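Local coordinates for protein epsin 1 (Danio rerio, PDB 5LP0) that probably binds membranes rich in phosphatidylinositol 4,5-bisphosphate, modifies their curvature and promotes clathrin-coated invaginations in receptor-mediated endocytosis, at residues Leu34-Val39 and Thr75-Val80; Met47-Leu52 and Thr67-Leu72. All coordinates share one frame; numbering follows the deposited sequence.

Contact 1 (Leu34-Val39 and Thr75-Val80)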
ATOM      1  N   LEU A  34      -3.080  12.982   3.194  1.00  7.47           N
ATOM      2  CA  LEU A  34      -3.472  13.360   1.835  1.00  8.96           C
ATOM      3  C   LEU A  34      -4.653  12.546   1.306  1.00  7.18           C
ATOM      4  O   LEU A  34      -5.360  12.993   0.406  1.00  8.65           O
ATOM      5  CB  LEU A  34      -2.284  13.283   0.866  1.00  8.58           C
ATOM      6  CG  LEU A  34      -1.246  14.400   1.043  1.00 11.26           C
ATOM      7  CD1 LEU A  34       0.019  14.068   0.294  1.00 11.62           C
ATOM      8  CD2 LEU A  34      -1.794  15.751   0.578  1.00 13.22           C
ATOM      9  N   THR A  35      -4.864  11.334   1.815  1.00  6.68           N
ATOM     10  CA  THR A  35      -6.043  10.574   1.351  1.00  8.15           C
ATOM     11  C   THR A  35      -7.395  11.216   1.673  1.00  6.64           C
ATOM     12  O   THR A  35      -8.404  10.826   1.085  1.00  8.99           O
ATOM     13  CB  THR A  35      -6.084   9.105   1.843  1.00  7.13           C
ATOM     14  OG1 THR A  35      -6.249   9.063   3.267  1.00  7.57           O
ATOM     15  CG2 THR A  35      -4.812   8.343   1.402  1.00  6.74           C
ATOM     16  N   TYR A  36      -7.417  12.179   2.597  1.00  7.42           N
ATOM     17  CA  TYR A  36      -8.628  12.952   2.867  1.00  7.11           C
ATOM     18  C   TYR A  36      -8.822  14.088   1.878  1.00  8.90           C
ATOM     19  O   TYR A  36      -9.821  14.775   1.940  1.00 13.03           O
ATOM     20  CB  TYR A  36      -8.609  13.516   4.288  1.00  7.32           C
ATOM     21  CG  TYR A  36      -8.667  12.467   5.357  1.00  7.85           C
ATOM     22  CD1 TYR A  36      -7.510  11.903   5.873  1.00  7.23           C
ATOM     23  CD2 TYR A  36      -9.883  12.049   5.847  1.00  9.19           C
ATOM     24  CE1 TYR A  36      -7.581  10.934   6.874  1.00 10.52           C
ATOM     25  CE2 TYR A  36      -9.967  11.105   6.833  1.00  9.72           C
ATOM     26  CZ  TYR A  36      -8.833  10.565   7.339  1.00 10.38           C
ATOM     27  OH  TYR A  36      -9.004   9.622   8.309  1.00 15.74           O
ATOM     28  N   ASN A  37      -7.855  14.310   1.006  1.00  9.04           N
ATOM     29  CA  ASN A  37      -7.933  15.337  -0.030  1.00  8.31           C
ATOM     30  C   ASN A  37      -8.362  14.624  -1.311  1.00  8.82           C
ATOM     31  O   ASN A  37      -7.636  13.758  -1.818  1.00  9.91           O
ATOM     32  CB  ASN A  37      -6.548  15.976  -0.164  1.00  8.23           C
ATOM     33  CG  ASN A  37      -6.459  17.017  -1.253  1.00 11.06           C
ATOM     34  OD1 ASN A  37      -6.834  16.788  -2.403  1.00 11.79           O
ATOM     35  ND2 ASN A  37      -5.910  18.169  -0.895  1.00 13.34           N
ATOM     36  N   VAL A  38      -9.558  14.893  -1.798  1.00  8.94           N
ATOM     37  CA  VAL A  38     -10.148  14.062  -2.846  1.00 10.16           C
ATOM     38  C   VAL A  38      -9.275  14.001  -4.134  1.00 10.43           C
ATOM     39  O   VAL A  38      -9.103  12.940  -4.770  1.00 13.96           O
ATOM     40  CB  VAL A  38     -11.607  14.509  -3.142  1.00 13.18           C
ATOM     41  CG1 VAL A  38     -11.626  15.866  -3.816  1.00 16.20           C
ATOM     42  CG2 VAL A  38     -12.303  13.486  -3.989  1.00 17.33           C
ATOM     43  N   VAL A  39      -8.679  15.134  -4.489  1.00 10.32           N
ATOM     44  CA  VAL A  39      -7.776  15.187  -5.637  1.00  9.54           C
ATOM     45  C   VAL A  39      -6.521  14.311  -5.413  1.00  9.36           C
ATOM     46  O   VAL A  39      -6.140  13.454  -6.254  1.00 11.05           O
ATOM     47  CB  VAL A  39      -7.389  16.650  -5.977  1.00 11.62           C
ATOM     48  CG1 VAL A  39      -6.341  16.679  -7.074  1.00 12.66           C
ATOM     49  CG2 VAL A  39      -8.627  17.444  -6.395  1.00 13.32           C
ATOM     50  N   THR A  75      -5.209   3.858   8.535  1.00 10.06           N
ATOM     51  CA  THR A  75      -4.842   5.171   9.069  1.00 12.02           C
ATOM     52  C   THR A  75      -5.389   6.358   8.255  1.00 11.61           C
ATOM     53  O   THR A  75      -5.433   7.494   8.751  1.00 14.75           O
ATOM     54  CB  THR A  75      -3.310   5.308   9.123  1.00 19.74           C
ATOM     55  OG1 THR A  75      -2.716   4.038   9.470  1.00 21.80           O
ATOM     56  CG2 THR A  75      -2.920   6.328  10.139  1.00 21.41           C
ATOM     57  N   GLY A  76      -5.774   6.091   7.009  1.00 11.62           N
ATOM     58  CA  GLY A  76      -6.222   7.117   6.092  1.00 11.47           C
ATOM     59  C   GLY A  76      -7.735   7.233   6.052  1.00 10.21           C
ATOM     60  O   GLY A  76      -8.445   6.688   6.899  1.00 11.38           O
ATOM     61  N   SER A  77      -8.233   7.961   5.060  1.00 11.10           N
ATOM     62  CA  SER A  77      -9.668   8.061   4.809  1.00  7.69           C
ATOM     63  C   SER A  77     -10.304   6.683   4.640  1.00  8.57           C
ATOM     64  O   SER A  77      -9.688   5.764   4.092  1.00  9.90           O
ATOM     65  CB  SER A  77      -9.899   8.873   3.534  1.00 10.63           C
ATOM     66  OG  SER A  77     -11.250   8.790   3.117  1.00 12.67           O
ATOM     67  N   GLU A  78     -11.529   6.525   5.126  1.00 13.18           N
ATOM     68  CA  GLU A  78     -12.240   5.270   4.971  1.00 14.18           C
ATOM     69  C   GLU A  78     -12.523   4.948   3.503  1.00 11.97           C
ATOM     70  O   GLU A  78     -12.832   3.809   3.170  1.00 13.41           O
ATOM     71  CB  GLU A  78     -13.508   5.253   5.844  1.00 19.74           C
ATOM     72  CG  GLU A  78     -13.172   5.243   7.344  1.00 24.49           C
ATOM     73  CD  GLU A  78     -14.364   5.010   8.259  1.00 29.76           C
ATOM     74  OE1 GLU A  78     -15.525   5.230   7.844  1.00 39.53           O
ATOM     75  OE2 GLU A  78     -14.123   4.596   9.403  1.00 42.75           O
ATOM     76  N   ARG A  79     -12.369   5.947   2.628  1.00  9.16           N
ATOM     77  CA  ARG A  79     -12.482   5.734   1.185  1.00  9.40           C
ATOM     78  C   ARG A  79     -11.396   4.802   0.671  1.00  8.40           C
ATOM     79  O   ARG A  79     -11.573   4.173  -0.359  1.00  9.05           O
ATOM     80  CB  ARG A  79     -12.390   7.060   0.422  1.00 10.93           C
ATOM     81  CG  ARG A  79     -13.550   8.032   0.664  1.00 17.77           C
ATOM     82  CD  ARG A  79     -13.524   9.245  -0.303  1.00 18.82           C
ATOM     83  NE  ARG A  79     -13.730   8.812  -1.687  1.00 27.71           N
ATOM     84  CZ  ARG A  79     -13.032   9.248  -2.734  1.00 28.51           C
ATOM     85  NH1 ARG A  79     -12.073  10.152  -2.584  1.00 24.22           N
ATOM     86  NH2 ARG A  79     -13.295   8.779  -3.947  1.00 31.56           N
ATOM     87  N   VAL A  80     -10.274   4.736   1.375  1.00  8.80           N
ATOM     88  CA  VAL A  80      -9.190   3.833   0.975  1.00  7.47           C
ATOM     89  C   VAL A  80      -9.657   2.374   1.051  1.00  7.76           C
ATOM     90  O   VAL A  80      -9.590   1.630   0.055  1.00  7.97           O
ATOM     91  CB  VAL A  80      -7.920   4.020   1.833  1.00  6.97           C
ATOM     92  CG1 VAL A  80      -6.841   2.982   1.411  1.00  7.44           C
ATOM     93  CG2 VAL A  80      -7.360   5.440   1.696  1.00  7.37           C
TER
HETATM   94  O   HOH W   1     -10.750  11.401  -0.368  1.00 18.45           O
HETATM   95  O   HOH W   2     -10.999  11.153  -5.544  1.00 23.26           O
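Thr-35 meets the other segment through its hydroxyl: the backbone N of Ser-77 donates to Thr-35 OG1 over 2.9 Å, and an N-H...O angle of 169° makes the bond nearly straight. A chi1 of 66° sets OG1 between the backbone N and the carbonyl carbon; the same oxygen is also hydrogen-bonded to the carbonyl of Ala-32, one turn back. Gly-76 CA packs against the same hydroxyl, 3.4 Å from Thr-35 OG1, and a side chain at Gly-76 would collide with it. The other branch, CG2, meets Val-80 CG2 at 3.9 Å, the two side chains crossing at about a right angle.

Next, Tyr-36 lays one ring face over Ser-77. Ser-77 CB sits 4.0 Å from the centroid of the Tyr-36 ring and 15° off its normal, a CH-pi contact. Two helices of the all-helical ENTH domain begin here: Asn-37 is the N-cap of helix 38-51, its OD1 capping Ala-40 N, and Ser-77 that of helix 78-86, Ser-77 OG accepting from Arg-79 N. The type I turn from Leu-34 to Asn-37 connects helix 25-34 to helix 38-51.

At Val-38, CG2 touches Arg-79 NH1 at 3.6 Å. That nitrogen donates to a water in the guanidinium plane, which in turn donates to Thr-35 O at 2.8 Å; a second water, bound to Val-38 O, takes a weak bond from Arg-79 NH1.

Contact 2 (Met47-Leu52 and Thr67-Leu72)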
ATOM      1  N   MET A  47      -1.373   5.488  -8.196  1.00  5.86           N
ATOM      2  CA  MET A  47       0.025   5.095  -8.099  1.00  7.59           C
ATOM      3  C   MET A  47       0.205   3.808  -7.289  1.00  5.15           C
ATOM      4  O   MET A  47       1.035   2.964  -7.620  1.00  6.54           O
ATOM      5  CB  MET A  47       0.862   6.239  -7.529  1.00  7.86           C
ATOM      6  CG  MET A  47       2.362   6.014  -7.709  1.00  8.62           C
ATOM      7  SD  MET A  47       2.843   6.023  -9.465  1.00 10.82           S
ATOM      8  CE  MET A  47       3.697   4.457  -9.648  1.00  9.06           C
ATOM      9  N   VAL A  48      -0.574   3.609  -6.242  1.00  5.61           N
ATOM     10  CA  VAL A  48      -0.449   2.401  -5.450  1.00  4.10           C
ATOM     11  C   VAL A  48      -0.854   1.189  -6.278  1.00  4.70           C
ATOM     12  O   VAL A  48      -0.143   0.166  -6.271  1.00  5.65           O
ATOM     13  CB  VAL A  48      -1.257   2.483  -4.121  1.00  5.81           C
ATOM     14  CG1 VAL A  48      -1.164   1.153  -3.374  1.00  8.77           C
ATOM     15  CG2 VAL A  48      -0.730   3.597  -3.204  1.00  5.84           C
ATOM     16  N   TRP A  49      -1.969   1.248  -6.987  1.00  6.00           N
ATOM     17  CA  TRP A  49      -2.405   0.144  -7.844  1.00  5.89           C
ATOM     18  C   TRP A  49      -1.388  -0.149  -8.940  1.00  4.31           C
ATOM     19  O   TRP A  49      -1.148  -1.330  -9.263  1.00  7.04           O
ATOM     20  CB  TRP A  49      -3.796   0.393  -8.450  1.00  5.62           C
ATOM     21  CG  TRP A  49      -4.931   0.472  -7.448  1.00  6.92           C
ATOM     22  CD1 TRP A  49      -5.773   1.533  -7.254  1.00  8.28           C
ATOM     23  CD2 TRP A  49      -5.359  -0.549  -6.527  1.00  6.34           C
ATOM     24  NE1 TRP A  49      -6.673   1.238  -6.270  1.00  6.51           N
ATOM     25  CE2 TRP A  49      -6.444  -0.025  -5.798  1.00  6.06           C
ATOM     26  CE3 TRP A  49      -4.929  -1.852  -6.252  1.00  7.42           C
ATOM     27  CZ2 TRP A  49      -7.105  -0.753  -4.796  1.00  6.91           C
ATOM     28  CZ3 TRP A  49      -5.574  -2.577  -5.263  1.00  6.28           C
ATOM     29  CH2 TRP A  49      -6.664  -2.027  -4.547  1.00  7.29           C
ATOM     30  N   LYS A  50      -0.739   0.881  -9.472  1.00  5.58           N
ATOM     31  CA  LYS A  50       0.313   0.661 -10.455  1.00  4.66           C
ATOM     32  C   LYS A  50       1.470  -0.117  -9.843  1.00  7.01           C
ATOM     33  O   LYS A  50       1.950  -1.087 -10.430  1.00  7.60           O
ATOM     34  CB  LYS A  50       0.821   1.983 -10.999  1.00  7.35           C
ATOM     35  CG  LYS A  50      -0.138   2.647 -11.992  1.00  8.85           C
ATOM     36  CD  LYS A  50       0.412   3.982 -12.513  1.00 11.51           C
ATOM     37  CE  LYS A  50      -0.595   4.703 -13.440  1.00 11.80           C
ATOM     38  NZ  LYS A  50      -0.112   6.066 -13.777  1.00 18.37           N
ATOM     39  N   ARG A  51       1.919   0.268  -8.652  1.00  6.13           N
ATOM     40  CA  ARG A  51       3.043  -0.408  -8.023  1.00  7.30           C
ATOM     41  C   ARG A  51       2.657  -1.848  -7.666  1.00  5.71           C
ATOM     42  O   ARG A  51       3.477  -2.752  -7.770  1.00  6.48           O
ATOM     43  CB  ARG A  51       3.507   0.377  -6.788  1.00  5.34           C
ATOM     44  CG  ARG A  51       4.233   1.702  -7.153  1.00  7.25           C
ATOM     45  CD  ARG A  51       5.685   1.382  -7.530  1.00  9.49           C
ATOM     46  NE  ARG A  51       6.395   2.292  -8.448  1.00 19.99           N
ATOM     47  CZ  ARG A  51       7.380   3.119  -8.096  1.00 16.20           C
ATOM     48  NH1 ARG A  51       7.721   3.270  -6.829  1.00 20.72           N
ATOM     49  NH2 ARG A  51       8.002   3.850  -9.014  1.00 18.30           N
ATOM     50  N   LEU A  52       1.393  -2.072  -7.316  1.00  5.60           N
ATOM     51  CA  LEU A  52       0.889  -3.402  -7.003  1.00  5.56           C
ATOM     52  C   LEU A  52       0.793  -4.314  -8.233  1.00  6.36           C
ATOM     53  O   LEU A  52       0.587  -5.522  -8.088  1.00  7.63           O
ATOM     54  CB  LEU A  52      -0.498  -3.300  -6.346  1.00  5.35           C
ATOM     55  CG  LEU A  52      -0.520  -2.818  -4.891  1.00  5.51           C
ATOM     56  CD1 LEU A  52      -1.947  -2.569  -4.460  1.00  5.47           C
ATOM     57  CD2 LEU A  52       0.149  -3.799  -3.918  1.00  6.49           C
ATOM     58  N   THR A  67       2.458  -2.786   1.963  1.00  6.34           N
ATOM     59  CA  THR A  67       2.696  -2.186   3.274  1.00  6.95           C
ATOM     60  C   THR A  67       2.052  -0.806   3.336  1.00  7.78           C
ATOM     61  O   THR A  67       1.358  -0.478   4.293  1.00  7.82           O
ATOM     62  CB  THR A  67       4.165  -2.096   3.548  1.00  7.07           C
ATOM     63  OG1 THR A  67       4.686  -3.431   3.560  1.00 11.65           O
ATOM     64  CG2 THR A  67       4.425  -1.428   4.900  1.00  9.62           C
ATOM     65  N   LEU A  68       2.228  -0.016   2.282  1.00  6.42           N
ATOM     66  CA  LEU A  68       1.613   1.300   2.236  1.00  4.75           C
ATOM     67  C   LEU A  68       0.087   1.183   2.201  1.00  7.20           C
ATOM     68  O   LEU A  68      -0.611   1.880   2.950  1.00  7.82           O
ATOM     69  CB  LEU A  68       2.139   2.085   1.043  1.00  6.90           C
ATOM     70  CG  LEU A  68       1.448   3.430   0.832  1.00  5.71           C
ATOM     71  CD1 LEU A  68       1.695   4.354   2.025  1.00  9.70           C
ATOM     72  CD2 LEU A  68       1.941   4.079  -0.441  1.00  9.01           C
ATOM     73  N   MET A  69      -0.457   0.318   1.361  1.00  6.82           N
ATOM     74  CA  MET A  69      -1.896   0.190   1.273  1.00  7.55           C
ATOM     75  C   MET A  69      -2.467  -0.224   2.623  1.00  6.43           C
ATOM     76  O   MET A  69      -3.482   0.337   3.054  1.00  8.40           O
ATOM     77  CB  MET A  69      -2.319  -0.796   0.186  1.00  7.46           C
ATOM     78  CG  MET A  69      -3.816  -0.693  -0.123  1.00  8.25           C
ATOM     79  SD  MET A  69      -4.280   0.896  -0.912  1.00 11.33           S
ATOM     80  CE  MET A  69      -4.326   0.402  -2.628  1.00 13.51           C
ATOM     81  N   GLU A  70      -1.839  -1.166   3.315  1.00  7.13           N
ATOM     82  CA  GLU A  70      -2.306  -1.555   4.630  1.00 10.21           C
ATOM     83  C   GLU A  70      -2.341  -0.357   5.581  1.00  8.96           C
ATOM     84  O   GLU A  70      -3.323  -0.130   6.309  1.00  8.79           O
ATOM     85  CB  GLU A  70      -1.407  -2.638   5.201  1.00 11.73           C
ATOM     86  CG  GLU A  70      -1.828  -3.064   6.600  1.00 16.09           C
ATOM     87  CD  GLU A  70      -0.953  -4.154   7.158  1.00 22.95           C
ATOM     88  OE1 GLU A  70       0.154  -4.391   6.625  1.00 30.88           O
ATOM     89  OE2 GLU A  70      -1.383  -4.793   8.136  1.00 25.90           O
ATOM     90  N   TYR A  71      -1.262   0.405   5.595  1.00  7.75           N
ATOM     91  CA  TYR A  71      -1.188   1.586   6.448  1.00  8.19           C
ATOM     92  C   TYR A  71      -2.310   2.578   6.112  1.00  8.71           C
ATOM     93  O   TYR A  71      -2.935   3.154   7.002  1.00 11.00           O
ATOM     94  CB  TYR A  71       0.172   2.256   6.286  1.00 10.61           C
ATOM     95  CG  TYR A  71       0.371   3.444   7.203  1.00 10.16           C
ATOM     96  CD1 TYR A  71       0.959   3.285   8.432  1.00 11.78           C
ATOM     97  CD2 TYR A  71      -0.032   4.716   6.833  1.00 12.24           C
ATOM     98  CE1 TYR A  71       1.169   4.353   9.264  1.00 11.16           C
ATOM     99  CE2 TYR A  71       0.147   5.800   7.678  1.00 17.16           C
ATOM    100  CZ  TYR A  71       0.739   5.606   8.897  1.00 14.90           C
ATOM    101  OH  TYR A  71       0.935   6.663   9.748  1.00 18.48           O
ATOM    102  N   LEU A  72      -2.586   2.792   4.828  1.00  7.14           N
ATOM    103  CA  LEU A  72      -3.631   3.731   4.419  1.00  7.78           C
ATOM    104  C   LEU A  72      -5.037   3.214   4.718  1.00  8.62           C
ATOM    105  O   LEU A  72      -5.939   3.977   5.076  1.00  9.10           O
ATOM    106  CB  LEU A  72      -3.480   4.012   2.929  1.00  7.73           C
ATOM    107  CG  LEU A  72      -2.188   4.678   2.464  1.00  7.70           C
ATOM    108  CD1 LEU A  72      -2.236   4.904   0.944  1.00  7.60           C
ATOM    109  CD2 LEU A  72      -1.916   5.999   3.197  1.00  9.81           C
TER
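Helices 38-51 and 59-75 run roughly antiparallel where residues 47-51 and 67-72 face each other, at 144° between their directions and 10.7 Å between the axes of these short segments, with Val-48 and Met-69 the nearest pair along the backbones. The methyl end of Met-69 carries most of the contact. Its CG stands anti to the backbone N (chi1 -167°), a bend at chi2 turns SD off the extended line, and chi3 then swings CE toward Val-48 and the indole of Trp-49. Val-48 CG1 lies 3.3 Å from Met-69 CE, tighter than usual carbon-carbon contact, so this spot is closely packed. The other branch, Val-48 CG2, meets Leu-68 CD2 at 3.9 Å. Leu-52 CD1 is a looser neighbour, 4.2 Å from Met-69 CE.

Trp-49 starts out pointing away from helix 59-75, yet its indole returns to the methionine. Met-69 CE lies over one face of the six-membered ring, 3.8 Å from its centroid and 13° off the normal, a CH-pi contact; CZ2 is the closest ring atom. Met-69 SD is farther and oblique to the same ring, and the pair is a Met-aromatic contact. Trp-49 NE1 donates to Gln-83 OE1 of helix 78-86, a bond that would help hold the indole's rotation. An alanine here would remove the indole and would probably leave the Met-69 methyl without its aromatic face and Gln-83 OE1 without this donor.

Arg-51, on the same helix, probably contributes to the phosphoinositide site, as in a close relative. Across the interface itself no hydrogen bond forms; shape fit and dispersion, with the methyl on the indole face, hold the two helices, so the contact depends on close packing rather than on direction-specific bonds.

How the contacts relate
Contact 2 lies at the centre of the chain, its centre about 2 Å from that of the molecule, whereas the centre of contact 1 is about 13 Å out and combines buried residues with exposed ones. Both use helix 38-51, contact 1 at its beginning and contact 2 near its end, and both segments of contact 2 fall between those of contact 1 in the sequence. Chemistry follows place: helix starts and turns at the periphery bring a backbone-to-hydroxyl hydrogen bond, a helix cap and bridging waters, while the helix flanks inside meet through apolar groups. The two touch directly, Val-80 CG1 lying 4.0 Å from Met-69 SD and Thr-35 CG2 lying 4.1 Å from Leu-72 CD2.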